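Local atomic coordinates of varicella-zoster virus protease (Human herpesvirus 3, PDB entry 1VZV), a protein that cleaves the viral scaffold assembly protein as a serine protease, probably allowing the procapsid to mature during herpesvirus virion assembly. Residues D45-E50 with K179-V183; Q71-V75 with E185-A189; T103-P107 with L192-A196. One frame throughout, in Å; residues are numbered along the deposited sequence.

Contact 1. Residues D45-E50 with K179-V183; sequences DCVVGE and KVWKV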
ATOM      1  N   ASP A  45      14.937 -13.457   3.590  1.00 25.00           N
ATOM      2  CA  ASP A  45      15.956 -12.430   3.826  1.00 25.00           C
ATOM      3  C   ASP A  45      15.405 -11.306   4.651  1.00 25.00           C
ATOM      4  O   ASP A  45      16.080 -10.293   4.845  1.00 25.00           O
ATOM      5  CB  ASP A  45      16.471 -11.829   2.511  1.00 25.00           C
ATOM      6  CG  ASP A  45      15.358 -11.224   1.659  1.00 25.00           C
ATOM      7  OD1 ASP A  45      14.176 -11.570   1.845  1.00 25.00           O
ATOM      8  OD2 ASP A  45      15.667 -10.400   0.776  1.00 25.00           O
ATOM      9  N   CYS A  46      14.154 -11.450   5.076  1.00 25.00           N
ATOM     10  CA  CYS A  46      13.518 -10.411   5.865  1.00 25.00           C
ATOM     11  C   CYS A  46      12.767 -10.933   7.086  1.00 25.00           C
ATOM     12  O   CYS A  46      11.547 -10.889   7.135  1.00 25.00           O
ATOM     13  CB  CYS A  46      12.603  -9.566   4.985  1.00 25.00           C
ATOM     14  SG  CYS A  46      12.076  -8.087   5.839  1.00 25.00           S
ATOM     15  N   VAL A  47      13.524 -11.450   8.052  1.00 25.00           N
ATOM     16  CA  VAL A  47      13.016 -12.006   9.309  1.00 25.00           C
ATOM     17  C   VAL A  47      13.174 -10.882  10.301  1.00 25.00           C
ATOM     18  O   VAL A  47      14.197 -10.204  10.298  1.00 25.00           O
ATOM     19  CB  VAL A  47      13.856 -13.222   9.761  1.00 25.00           C
ATOM     20  CG1 VAL A  47      13.425 -13.691  11.126  1.00 25.00           C
ATOM     21  CG2 VAL A  47      13.737 -14.357   8.742  1.00 25.00           C
ATOM     22  N   VAL A  48      12.167 -10.693  11.148  1.00 25.00           N
ATOM     23  CA  VAL A  48      12.157  -9.601  12.125  1.00 25.00           C
ATOM     24  C   VAL A  48      11.767  -9.994  13.548  1.00 25.00           C
ATOM     25  O   VAL A  48      11.475  -9.117  14.373  1.00 25.00           O
ATOM     26  CB  VAL A  48      11.168  -8.504  11.686  1.00 25.00           C
ATOM     27  CG1 VAL A  48      11.672  -7.804  10.437  1.00 25.00           C
ATOM     28  CG2 VAL A  48       9.799  -9.123  11.434  1.00 25.00           C
ATOM     29  N   GLY A  49      11.752 -11.288  13.839  1.00 25.00           N
ATOM     30  CA  GLY A  49      11.378 -11.735  15.161  1.00 25.00           C
ATOM     31  C   GLY A  49      11.285 -13.235  15.108  1.00 25.00           C
ATOM     32  O   GLY A  49      11.742 -13.837  14.126  1.00 25.00           O
ATOM     33  N   GLU A  50      10.728 -13.849  16.152  1.00 25.00           N
ATOM     34  CA  GLU A  50      10.579 -15.303  16.197  1.00 25.00           C
ATOM     35  C   GLU A  50       9.450 -15.748  17.127  1.00 25.00           C
ATOM     36  O   GLU A  50       9.297 -15.212  18.239  1.00 25.00           O
ATOM     37  CB  GLU A  50      11.891 -15.981  16.626  1.00 25.00           C
ATOM     38  CG  GLU A  50      12.208 -15.937  18.139  1.00 25.00           C
ATOM     39  CD  GLU A  50      13.255 -16.975  18.561  1.00 25.00           C
ATOM     40  OE1 GLU A  50      13.129 -18.155  18.182  1.00 25.00           O
ATOM     41  OE2 GLU A  50      14.207 -16.608  19.270  1.00 25.00           O
ATOM     42  N   LYS A 179      17.463 -10.475  21.937  1.00 25.00           N
ATOM     43  CA  LYS A 179      17.831 -10.643  20.545  1.00 25.00           C
ATOM     44  C   LYS A 179      17.214  -9.543  19.685  1.00 25.00           C
ATOM     45  O   LYS A 179      16.002  -9.456  19.629  1.00 25.00           O
ATOM     46  CB  LYS A 179      17.226 -11.971  20.108  1.00 25.00           C
ATOM     47  CG  LYS A 179      18.087 -12.887  19.322  1.00 25.00           C
ATOM     48  CD  LYS A 179      17.342 -14.191  19.178  1.00 25.00           C
ATOM     49  CE  LYS A 179      18.208 -15.277  18.538  1.00 25.00           C
ATOM     50  NZ  LYS A 179      17.806 -16.674  18.963  1.00 25.00           N
ATOM     51  N   VAL A 180      18.003  -8.665  19.078  1.00 25.00           N
ATOM     52  CA  VAL A 180      17.400  -7.657  18.211  1.00 25.00           C
ATOM     53  C   VAL A 180      17.659  -8.005  16.727  1.00 25.00           C
ATOM     54  O   VAL A 180      18.805  -8.123  16.278  1.00 25.00           O
ATOM     55  CB  VAL A 180      17.790  -6.169  18.579  1.00 25.00           C
ATOM     56  CG1 VAL A 180      17.784  -5.968  20.086  1.00 25.00           C
ATOM     57  CG2 VAL A 180      19.111  -5.749  17.980  1.00 25.00           C
ATOM     58  N   TRP A 181      16.580  -8.297  16.004  1.00 25.00           N
ATOM     59  CA  TRP A 181      16.663  -8.638  14.594  1.00 25.00           C
ATOM     60  C   TRP A 181      16.969  -7.411  13.749  1.00 25.00           C
ATOM     61  O   TRP A 181      16.238  -6.420  13.755  1.00 25.00           O
ATOM     62  CB  TRP A 181      15.370  -9.308  14.136  1.00 25.00           C
ATOM     63  CG  TRP A 181      15.220 -10.659  14.737  1.00 25.00           C
ATOM     64  CD1 TRP A 181      15.573 -11.856  14.169  1.00 25.00           C
ATOM     65  CD2 TRP A 181      14.790 -10.963  16.072  1.00 25.00           C
ATOM     66  NE1 TRP A 181      15.408 -12.881  15.076  1.00 25.00           N
ATOM     67  CE2 TRP A 181      14.929 -12.360  16.253  1.00 25.00           C
ATOM     68  CE3 TRP A 181      14.301 -10.192  17.134  1.00 25.00           C
ATOM     69  CZ2 TRP A 181      14.602 -12.997  17.460  1.00 25.00           C
ATOM     70  CZ3 TRP A 181      13.972 -10.828  18.330  1.00 25.00           C
ATOM     71  CH2 TRP A 181      14.125 -12.215  18.482  1.00 25.00           C
ATOM     72  N   LYS A 182      18.095  -7.459  13.062  1.00 25.00           N
ATOM     73  CA  LYS A 182      18.485  -6.352  12.222  1.00 25.00           C
ATOM     74  C   LYS A 182      18.331  -6.696  10.759  1.00 25.00           C
ATOM     75  O   LYS A 182      18.841  -7.739  10.319  1.00 25.00           O
ATOM     76  CB  LYS A 182      19.932  -5.972  12.496  1.00 25.00           C
ATOM     77  CG  LYS A 182      20.093  -5.216  13.783  1.00 25.00           C
ATOM     78  CD  LYS A 182      21.547  -4.950  14.092  1.00 25.00           C
ATOM     79  CE  LYS A 182      21.672  -3.829  15.112  1.00 25.00           C
ATOM     80  NZ  LYS A 182      21.287  -2.500  14.524  1.00 25.00           N
ATOM     81  N   VAL A 183      17.541  -5.890  10.038  1.00 25.00           N
ATOM     82  CA  VAL A 183      17.349  -6.036   8.588  1.00 25.00           C
ATOM     83  C   VAL A 183      17.853  -4.670   8.142  1.00 25.00           C
ATOM     84  O   VAL A 183      18.226  -3.863   8.976  1.00 25.00           O
ATOM     85  CB  VAL A 183      15.861  -6.294   8.173  1.00 25.00           C
ATOM     86  CG1 VAL A 183      15.736  -6.312   6.688  1.00 25.00           C
ATOM     87  CG2 VAL A 183      15.384  -7.645   8.678  1.00 25.00           C
TER

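Contact 2. Residues Q71-V75 with E185-A189; sequences QLHAV and EDKLA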
ATOM      1  N   GLN A  71      15.042  -1.681  12.916  1.00 25.00           N
ATOM      2  CA  GLN A  71      14.809  -1.081  11.606  1.00 25.00           C
ATOM      3  C   GLN A  71      13.334  -1.049  11.189  1.00 25.00           C
ATOM      4  O   GLN A  71      12.874  -0.069  10.592  1.00 25.00           O
ATOM      5  CB  GLN A  71      15.664  -1.753  10.527  1.00 25.00           C
ATOM      6  CG  GLN A  71      17.172  -1.490  10.650  1.00 25.00           C
ATOM      7  CD  GLN A  71      17.781  -2.170  11.853  1.00 25.00           C
ATOM      8  OE1 GLN A  71      17.327  -3.235  12.264  1.00 25.00           O
ATOM      9  NE2 GLN A  71      18.781  -1.545  12.451  1.00 25.00           N
ATOM     10  N   LEU A  72      12.586  -2.092  11.552  1.00 25.00           N
ATOM     11  CA  LEU A  72      11.171  -2.174  11.211  1.00 25.00           C
ATOM     12  C   LEU A  72      10.389  -0.945  11.642  1.00 25.00           C
ATOM     13  O   LEU A  72       9.471  -0.550  10.948  1.00 25.00           O
ATOM     14  CB  LEU A  72      10.558  -3.440  11.788  1.00 25.00           C
ATOM     15  CG  LEU A  72       9.153  -3.928  11.419  1.00 25.00           C
ATOM     16  CD1 LEU A  72       8.178  -3.598  12.537  1.00 25.00           C
ATOM     17  CD2 LEU A  72       8.694  -3.404  10.079  1.00 25.00           C
ATOM     18  N   HIS A  73      10.756  -0.321  12.762  1.00 25.00           N
ATOM     19  CA  HIS A  73      10.056   0.885  13.226  1.00 25.00           C
ATOM     20  C   HIS A  73      10.609   2.137  12.554  1.00 25.00           C
ATOM     21  O   HIS A  73       9.870   3.087  12.281  1.00 25.00           O
ATOM     22  CB  HIS A  73      10.187   1.090  14.727  1.00 25.00           C
ATOM     23  CG  HIS A  73       9.701  -0.053  15.553  1.00 25.00           C
ATOM     24  ND1 HIS A  73       9.446   0.070  16.904  1.00 25.00           N
ATOM     25  CD2 HIS A  73       9.520  -1.362  15.251  1.00 25.00           C
ATOM     26  CE1 HIS A  73       9.143  -1.117  17.403  1.00 25.00           C
ATOM     27  NE2 HIS A  73       9.181  -2.001  16.421  1.00 25.00           N
ATOM     28  N   ALA A  74      11.910   2.158  12.315  1.00 25.00           N
ATOM     29  CA  ALA A  74      12.518   3.318  11.708  1.00 25.00           C
ATOM     30  C   ALA A  74      12.026   3.638  10.302  1.00 25.00           C
ATOM     31  O   ALA A  74      11.665   4.780  10.045  1.00 25.00           O
ATOM     32  CB  ALA A  74      14.012   3.186  11.723  1.00 25.00           C
ATOM     33  N   VAL A  75      11.961   2.635   9.415  1.00 25.00           N
ATOM     34  CA  VAL A  75      11.534   2.844   8.011  1.00 25.00           C
ATOM     35  C   VAL A  75      10.065   3.274   7.835  1.00 25.00           C
ATOM     36  O   VAL A  75       9.736   4.068   6.940  1.00 25.00           O
ATOM     37  CB  VAL A  75      11.896   1.616   7.042  1.00 25.00           C
ATOM     38  CG1 VAL A  75      12.913   0.690   7.677  1.00 25.00           C
ATOM     39  CG2 VAL A  75      10.649   0.854   6.569  1.00 25.00           C
ATOM     40  N   GLU A 185      17.102  -1.058   6.348  1.00 25.00           N
ATOM     41  CA  GLU A 185      16.188  -0.045   5.809  1.00 25.00           C
ATOM     42  C   GLU A 185      15.961  -0.097   4.288  1.00 25.00           C
ATOM     43  O   GLU A 185      14.815  -0.148   3.831  1.00 25.00           O
ATOM     44  CB  GLU A 185      16.695   1.346   6.201  1.00 25.00           C
ATOM     45  CG  GLU A 185      15.640   2.309   6.692  1.00 25.00           C
ATOM     46  CD  GLU A 185      16.106   3.128   7.917  1.00 25.00           C
ATOM     47  OE1 GLU A 185      17.119   2.739   8.561  1.00 25.00           O
ATOM     48  OE2 GLU A 185      15.453   4.164   8.241  1.00 25.00           O
ATOM     49  N   ASP A 186      17.054  -0.134   3.520  1.00 25.00           N
ATOM     50  CA  ASP A 186      16.997  -0.169   2.054  1.00 25.00           C
ATOM     51  C   ASP A 186      16.235  -1.352   1.501  1.00 25.00           C
ATOM     52  O   ASP A 186      15.523  -1.195   0.523  1.00 25.00           O
ATOM     53  CB  ASP A 186      18.404  -0.126   1.438  1.00 25.00           C
ATOM     54  CG  ASP A 186      18.985   1.297   1.356  1.00 25.00           C
ATOM     55  OD1 ASP A 186      18.171   2.259   1.290  1.00 25.00           O
ATOM     56  OD2 ASP A 186      20.250   1.450   1.333  1.00 25.00           O
ATOM     57  N   LYS A 187      16.417  -2.533   2.096  1.00 25.00           N
ATOM     58  CA  LYS A 187      15.719  -3.765   1.673  1.00 25.00           C
ATOM     59  C   LYS A 187      14.385  -3.948   2.413  1.00 25.00           C
ATOM     60  O   LYS A 187      13.464  -4.638   1.952  1.00 25.00           O
ATOM     61  CB  LYS A 187      16.589  -4.993   1.918  1.00 25.00           C
ATOM     62  CG  LYS A 187      16.497  -5.550   3.305  1.00 25.00           C
ATOM     63  CD  LYS A 187      15.973  -6.949   3.236  1.00 25.00           C
ATOM     64  CE  LYS A 187      16.859  -7.830   2.353  1.00 25.00           C
ATOM     65  NZ  LYS A 187      18.259  -7.989   2.865  1.00 25.00           N
ATOM     66  N   LEU A 188      14.309  -3.325   3.581  1.00 25.00           N
ATOM     67  CA  LEU A 188      13.129  -3.379   4.403  1.00 25.00           C
ATOM     68  C   LEU A 188      12.079  -2.545   3.703  1.00 25.00           C
ATOM     69  O   LEU A 188      10.936  -2.969   3.611  1.00 25.00           O
ATOM     70  CB  LEU A 188      13.436  -2.822   5.788  1.00 25.00           C
ATOM     71  CG  LEU A 188      12.489  -3.216   6.922  1.00 25.00           C
ATOM     72  CD1 LEU A 188      12.269  -4.724   6.941  1.00 25.00           C
ATOM     73  CD2 LEU A 188      13.057  -2.732   8.239  1.00 25.00           C
ATOM     74  N   ALA A 189      12.488  -1.407   3.141  1.00 25.00           N
ATOM     75  CA  ALA A 189      11.569  -0.511   2.435  1.00 25.00           C
ATOM     76  C   ALA A 189      11.067  -1.125   1.129  1.00 25.00           C
ATOM     77  O   ALA A 189      10.054  -0.696   0.568  1.00 25.00           O
ATOM     78  CB  ALA A 189      12.223   0.816   2.175  1.00 25.00           C
TER

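Contact 3. Residues T103-P107 with L192-A196; sequences TNYLP and LLSTA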
ATOM      1  N   THR A 103       0.512  -2.406  13.196  1.00 25.00           N
ATOM      2  CA  THR A 103      -0.738  -3.135  13.298  1.00 25.00           C
ATOM      3  C   THR A 103      -1.588  -2.851  12.086  1.00 25.00           C
ATOM      4  O   THR A 103      -2.124  -3.771  11.516  1.00 25.00           O
ATOM      5  CB  THR A 103      -1.539  -2.830  14.586  1.00 25.00           C
ATOM      6  OG1 THR A 103      -0.803  -3.267  15.723  1.00 25.00           O
ATOM      7  CG2 THR A 103      -2.820  -3.592  14.605  1.00 25.00           C
ATOM      8  N   ASN A 104      -1.658  -1.604  11.640  1.00 25.00           N
ATOM      9  CA  ASN A 104      -2.494  -1.305  10.486  1.00 25.00           C
ATOM     10  C   ASN A 104      -1.910  -1.667   9.114  1.00 25.00           C
ATOM     11  O   ASN A 104      -2.660  -1.960   8.176  1.00 25.00           O
ATOM     12  CB  ASN A 104      -2.959   0.148  10.515  1.00 25.00           C
ATOM     13  CG  ASN A 104      -4.088   0.383  11.502  1.00 25.00           C
ATOM     14  OD1 ASN A 104      -5.263   0.344  11.148  1.00 25.00           O
ATOM     15  ND2 ASN A 104      -3.735   0.649  12.738  1.00 25.00           N
ATOM     16  N   TYR A 105      -0.584  -1.663   8.997  1.00 25.00           N
ATOM     17  CA  TYR A 105       0.084  -2.015   7.734  1.00 25.00           C
ATOM     18  C   TYR A 105       0.129  -3.534   7.526  1.00 25.00           C
ATOM     19  O   TYR A 105      -0.207  -4.013   6.457  1.00 25.00           O
ATOM     20  CB  TYR A 105       1.519  -1.462   7.698  1.00 25.00           C
ATOM     21  CG  TYR A 105       2.089  -1.314   6.297  1.00 25.00           C
ATOM     22  CD1 TYR A 105       2.721  -2.372   5.656  1.00 25.00           C
ATOM     23  CD2 TYR A 105       1.906  -0.137   5.582  1.00 25.00           C
ATOM     24  CE1 TYR A 105       3.139  -2.258   4.340  1.00 25.00           C
ATOM     25  CE2 TYR A 105       2.315  -0.021   4.277  1.00 25.00           C
ATOM     26  CZ  TYR A 105       2.922  -1.084   3.661  1.00 25.00           C
ATOM     27  OH  TYR A 105       3.256  -0.955   2.346  1.00 25.00           O
ATOM     28  N   LEU A 106       0.533  -4.271   8.563  1.00 25.00           N
ATOM     29  CA  LEU A 106       0.651  -5.725   8.530  1.00 25.00           C
ATOM     30  C   LEU A 106      -0.317  -6.446   9.486  1.00 25.00           C
ATOM     31  O   LEU A 106       0.115  -7.154  10.388  1.00 25.00           O
ATOM     32  CB  LEU A 106       2.068  -6.090   8.931  1.00 25.00           C
ATOM     33  CG  LEU A 106       3.203  -5.612   8.044  1.00 25.00           C
ATOM     34  CD1 LEU A 106       4.535  -6.002   8.665  1.00 25.00           C
ATOM     35  CD2 LEU A 106       3.040  -6.231   6.675  1.00 25.00           C
ATOM     36  N   PRO A 107      -1.630  -6.364   9.238  1.00 25.00           N
ATOM     37  CA  PRO A 107      -2.578  -7.019  10.126  1.00 25.00           C
ATOM     38  C   PRO A 107      -2.705  -8.518  10.194  1.00 25.00           C
ATOM     39  O   PRO A 107      -3.252  -9.013  11.163  1.00 25.00           O
ATOM     40  CB  PRO A 107      -3.905  -6.361   9.758  1.00 25.00           C
ATOM     41  CG  PRO A 107      -3.753  -6.018   8.367  1.00 25.00           C
ATOM     42  CD  PRO A 107      -2.341  -5.509   8.276  1.00 25.00           C
ATOM     43  N   LEU A 192       8.536  -4.038   2.349  1.00 25.00           N
ATOM     44  CA  LEU A 192       7.318  -3.362   2.792  1.00 25.00           C
ATOM     45  C   LEU A 192       6.614  -2.676   1.643  1.00 25.00           C
ATOM     46  O   LEU A 192       5.422  -2.426   1.719  1.00 25.00           O
ATOM     47  CB  LEU A 192       7.595  -2.381   3.937  1.00 25.00           C
ATOM     48  CG  LEU A 192       8.079  -2.906   5.298  1.00 25.00           C
ATOM     49  CD1 LEU A 192       8.280  -1.743   6.243  1.00 25.00           C
ATOM     50  CD2 LEU A 192       7.098  -3.864   5.888  1.00 25.00           C
ATOM     51  N   LEU A 193       7.354  -2.318   0.600  1.00 25.00           N
ATOM     52  CA  LEU A 193       6.719  -1.728  -0.567  1.00 25.00           C
ATOM     53  C   LEU A 193       6.084  -2.892  -1.315  1.00 25.00           C
ATOM     54  O   LEU A 193       5.035  -2.748  -1.914  1.00 25.00           O
ATOM     55  CB  LEU A 193       7.727  -1.059  -1.505  1.00 25.00           C
ATOM     56  CG  LEU A 193       7.119  -0.771  -2.889  1.00 25.00           C
ATOM     57  CD1 LEU A 193       6.136   0.335  -2.759  1.00 25.00           C
ATOM     58  CD2 LEU A 193       8.138  -0.405  -3.907  1.00 25.00           C
ATOM     59  N   SER A 194       6.723  -4.055  -1.278  1.00 25.00           N
ATOM     60  CA  SER A 194       6.228  -5.232  -1.986  1.00 25.00           C
ATOM     61  C   SER A 194       4.908  -5.766  -1.463  1.00 25.00           C
ATOM     62  O   SER A 194       4.183  -6.425  -2.200  1.00 25.00           O
ATOM     63  CB  SER A 194       7.281  -6.341  -1.985  1.00 25.00           C
ATOM     64  OG  SER A 194       6.808  -7.490  -2.668  1.00 25.00           O
ATOM     65  N   THR A 195       4.597  -5.531  -0.193  1.00 25.00           N
ATOM     66  CA  THR A 195       3.337  -6.023   0.306  1.00 25.00           C
ATOM     67  C   THR A 195       2.208  -5.099  -0.144  1.00 25.00           C
ATOM     68  O   THR A 195       1.086  -5.550  -0.275  1.00 25.00           O
ATOM     69  CB  THR A 195       3.337  -6.320   1.830  1.00 25.00           C
ATOM     70  OG1 THR A 195       3.450  -5.115   2.576  1.00 25.00           O
ATOM     71  CG2 THR A 195       4.481  -7.220   2.193  1.00 25.00           C
ATOM     72  N   ALA A 196       2.525  -3.844  -0.474  1.00 25.00           N
ATOM     73  CA  ALA A 196       1.535  -2.870  -0.960  1.00 25.00           C
ATOM     74  C   ALA A 196       1.187  -3.152  -2.416  1.00 25.00           C
ATOM     75  O   ALA A 196       0.024  -3.331  -2.771  1.00 25.00           O
ATOM     76  CB  ALA A 196       2.063  -1.453  -0.836  1.00 25.00           C
TER

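Contact 1. Residues D45-E50 with K179-V183
Trp181 lies against Gly49 at a classic beta bulge, formed where Val48 and Gly49 together lie opposite the single residue Ile38 of the neighbouring strand 37-40. The bulge sits near the start of strand 47-56 in the central sheet of the assemblin fold, and the loop 179-183, between helices 161-173 and 185-197, passes along it in a roughly opposite direction. No hydrogen bond joins the two segments: they meet through side chains, and the backbone of Trp181 bonds instead to Arg68.

The aromatic part is a CH-pi contact. Gly49 CA stands 3.7 Å from the centroid of the six-membered ring of Trp181, 16° off the ring normal, while Glu50 N lies over the same face nearer the rim. The ring takes this position with Trp181 CG beside its own backbone N (chi1 -69°). Its other face is met near the rim by Lys179 CG.

Apolar contacts extend the packing. Val47 CG1 reaches Trp181 CD1 at 4.2 Å. Val183 spreads its two methyls, CG2 going to Val48 CG1 at 4.1 Å and CG1 to Cys46 SG at 4.2 Å, so that Val183 lies beside the start of the strand.

The charged part is modest. Glu50 runs at about a right angle to the indole, with its CG 3.9 Å from Trp181 CZ2, and its carboxylate plane is turned 75° from the ring. Glu50 OE2 also accepts a hydrogen bond from Tyr174 OH, and its salt bridge to Lys179 NZ is long, at 3.6 Å.

Contact 2. Residues Q71-V75 with E185-A189
Leu188 projects from helix 185-197 onto helix 70-79 and packs against Gln71, Leu72 and Val75. The axes of the short helical segments 71-75 and 185-189 cross at -71° and are 9.6 Å apart at closest approach. With CG anti to the backbone N (chi1 -160°), the Leu188 side chain extends toward the other helix. Its CB is 4.0 Å from Val75 CG1, and its CG lies at the same separation from that methyl. From there the chain forks. Leu188 CD2 lies against the turn at Gln71 and Leu72, 3.6 Å from Gln71 CB and 3.5 Å from Val75 CG1, and also meets the backbone between Gln71 and Leu72; CD1 goes toward Cys46, just ahead of strand 47-56.

Beside this leucine, Glu185 and Val75 run past each other in opposite directions. The glutamate lays its CG on Val75 CG1, and its bent chain carries OE2 to within 3.9 Å of Ala74 CB. Some of these residues also face the dimer partner: Val75 packs on Leu193 of the second subunit, and Glu185 and Ala189 pack on Lys190 of that subunit.

Even the charged Glu185 contributes mainly its aliphatic part, and the two segments meet each other through van der Waals packing, with no hydrogen bond or salt bridge between them.

Contact 3. Residues T103-P107 with L192-A196
The C-terminal end of helix 96-105 meets helix 185-197 through the side chain of Tyr105, whose hydroxyl donates a hydrogen bond to the backbone carbonyl of Leu192. The bond from Tyr105 OH to Leu192 O is 2.7 Å long; the C=O...OH angle is 156°, and the hydroxyl is tilted 24° from the carbonyl plane. Tyr105 CG lies opposite the main-chain N, beside the carbonyl carbon (chi1 -158°), which points the ring at helix 185-197. Thr195 OG1 meets the ring at its edge, 3.4 Å from Tyr105 CE1, and also donates a weak hydrogen bond to Leu192 O. That carbonyl thus takes two side-chain donors.

In this herpesvirus protease fold, helix 185-197 lies at the interface of the dimer, the active species. Here Tyr105 packs on Leu193 of the second subunit, Ala196 packs on Tyr105 of that subunit, and Ser194 OG bonds to its Ala79 O.

Leu106, the first residue to leave helical geometry, reaches helix 185-197 with both methyls: Leu106 CD1 lies 4.3 Å from Leu192 CD2, and Leu106 CD2 is 4.3 Å from Thr195 OG1.

In the fold
The three contacts follow helix 185-197 and the loop leading into it. Contacts 1 and 2, with centres 11 Å apart, touch where Val183 packs on Gln71 CG. Contacts 2 and 3, 12 Å apart between centres, share the helix and meet where Val75 CG2 packs on Leu192 CD1; both also touch the second subunit. Contacts 1 and 3 do not touch. Two of them lie near the catalytic triad of His42, Ser110 and His129: the Val47 side chain of contact 1 is about 7 Å from that of His129, and the Thr195 side chain of contact 3 about 8 Å from that of His42, consistent with this helix joining the dimer interface to the active-site region.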